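Local coordinates for FACT complex subunit (Chaetomium thermophilum var. thermophilum, PDB 4KHB), which probably takes part, as a subunit of the histone chaperone FACT, in reorganizing nucleosomes during transcription, replication and repair, this piece being its Pob3-binding dimerization domain, at residues Ile36-Met41 / Arg94-Arg99. Residues are numbered along the deposited sequence; the frame is centred on the assembly and turned at random.
Sequences IVLPIM and RSLTFR
The ring of F98 turns its far rim to P39: the carbonyl O of P39 lies in the ring plane at the edge, 3.6 Å from F98 CE2. P39 CD also reaches F98 CZ at 4.0 Å, the proline and the ring crossing obliquely, while L38 CB comes to CZ at an angle neither face-on nor edge-on. With CG anti to the carbonyl carbon (chi1 -67°), the F98 side chain rises toward strand 35-40, CE2 and CZ leading. A second apolar group forms where L38 CD1 meets L96 CD1 at 3.5 Å; I40 CD1 approaches L96 CD2 more loosely, at 4.2 Å. No hydrogen bond crosses between the segments, and their axes, 9.9 Å apart at an angle of 71°, fit side-chain packing between strands of two sheets. An alanine in place of F98 would probably open a gap beneath P39 and L38, whose contacts with the ring rim would be lost. This buried contact joins the two antiparallel sheets of a PH-like domain. Strand 35-40 lies between 28-30 and 43-48, and F47 also touches L38. Strand 91-100 pairs with 63-70 on one side, and residues S95-R99 pair antiparallel with a strand of the Pob3N chain, continuing the sheet across the heterodimer interface.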
# COMPACT_ATOMS: atom_id res chain seq x y z
N ILE A 36 -3.97 13.60 3.16
CA ILE A 36 -3.44 12.69 4.17
C ILE A 36 -2.74 11.54 3.45
O ILE A 36 -3.14 11.15 2.34
CB ILE A 36 -4.54 12.17 5.13
CG1 ILE A 36 -5.42 11.12 4.45
CG2 ILE A 36 -5.40 13.33 5.63
CD1 ILE A 36 -6.39 10.43 5.39
N VAL A 37 -1.70 11.00 4.06
CA VAL A 37 -0.93 9.91 3.46
C VAL A 37 -0.99 8.68 4.35
O VAL A 37 -0.50 8.70 5.48
CB VAL A 37 0.54 10.31 3.22
CG1 VAL A 37 1.28 9.17 2.54
CG2 VAL A 37 0.63 11.58 2.39
N LEU A 38 -1.59 7.61 3.84
CA LEU A 38 -1.80 6.42 4.64
C LEU A 38 -0.85 5.30 4.23
O LEU A 38 -0.65 5.04 3.05
CB LEU A 38 -3.26 5.96 4.53
CG LEU A 38 -4.26 7.09 4.78
CD1 LEU A 38 -5.70 6.65 4.56
CD2 LEU A 38 -4.09 7.64 6.18
N PRO A 39 -0.24 4.64 5.23
CA PRO A 39 0.72 3.57 4.99
C PRO A 39 0.02 2.24 4.71
O PRO A 39 -0.58 1.65 5.61
CB PRO A 39 1.49 3.50 6.31
CG PRO A 39 0.51 3.96 7.34
CD PRO A 39 -0.36 4.98 6.66
N ILE A 40 0.08 1.79 3.46
CA ILE A 40 -0.57 0.54 3.08
C ILE A 40 0.42 -0.43 2.46
O ILE A 40 0.87 -0.25 1.32
CB ILE A 40 -1.74 0.79 2.10
CG1 ILE A 40 -2.75 1.77 2.71
CG2 ILE A 40 -2.44 -0.51 1.74
CD1 ILE A 40 -3.88 2.17 1.78
N MET A 41 0.76 -1.47 3.22
CA MET A 41 1.64 -2.55 2.78
C MET A 41 3.00 -2.04 2.29
O MET A 41 3.53 -2.52 1.28
CB MET A 41 0.96 -3.39 1.70
CG MET A 41 -0.30 -4.09 2.20
SD MET A 41 0.06 -5.35 3.44
CE MET A 41 -1.49 -5.43 4.34
N ARG A 94 -14.36 2.79 0.54
CA ARG A 94 -15.39 3.35 1.41
C ARG A 94 -14.80 3.76 2.76
O ARG A 94 -15.09 4.84 3.27
CB ARG A 94 -16.52 2.34 1.64
CG ARG A 94 -17.92 2.93 1.55
CD ARG A 94 -18.86 2.05 0.77
NE ARG A 94 -20.11 2.72 0.42
CZ ARG A 94 -21.30 2.12 0.43
NH1 ARG A 94 -21.39 0.85 0.83
NH2 ARG A 94 -22.39 2.78 0.10
N SER A 95 -13.97 2.88 3.32
CA SER A 95 -13.32 3.16 4.60
C SER A 95 -12.11 2.27 4.84
O SER A 95 -11.96 1.21 4.22
CB SER A 95 -14.31 2.99 5.75
OG SER A 95 -14.66 1.63 5.93
N LEU A 96 -11.24 2.70 5.75
CA LEU A 96 -10.16 1.87 6.26
C LEU A 96 -9.92 2.17 7.74
O LEU A 96 -10.13 3.30 8.19
CB LEU A 96 -8.88 2.01 5.43
CG LEU A 96 -8.48 3.37 4.87
CD1 LEU A 96 -7.87 4.23 5.95
CD2 LEU A 96 -7.51 3.19 3.71
N THR A 97 -9.47 1.17 8.48
CA THR A 97 -9.25 1.32 9.92
C THR A 97 -7.83 0.96 10.33
O THR A 97 -7.29 -0.07 9.92
CB THR A 97 -10.26 0.46 10.73
OG1 THR A 97 -11.59 0.99 10.56
CG2 THR A 97 -9.92 0.46 12.21
N PHE A 98 -7.21 1.84 11.12
CA PHE A 98 -5.90 1.57 11.69
C PHE A 98 -6.02 1.42 13.19
O PHE A 98 -6.99 1.88 13.80
CB PHE A 98 -4.91 2.70 11.38
CG PHE A 98 -4.56 2.83 9.93
CD1 PHE A 98 -5.28 3.67 9.09
CD2 PHE A 98 -3.47 2.14 9.41
CE1 PHE A 98 -4.94 3.80 7.76
CE2 PHE A 98 -3.12 2.26 8.08
CZ PHE A 98 -3.86 3.09 7.25
N ARG A 99 -5.04 0.76 13.80
CA ARG A 99 -4.98 0.64 15.25
C ARG A 99 -3.59 1.02 15.75
O ARG A 99 -2.58 0.75 15.07
CB ARG A 99 -5.38 -0.76 15.73
CG ARG A 99 -4.30 -1.81 15.56
CD ARG A 99 -4.65 -3.09 16.30
NE ARG A 99 -3.49 -3.96 16.44
CZ ARG A 99 -3.49 -5.11 17.11
NH1 ARG A 99 -4.59 -5.54 17.70
NH2 ARG A 99 -2.38 -5.82 17.19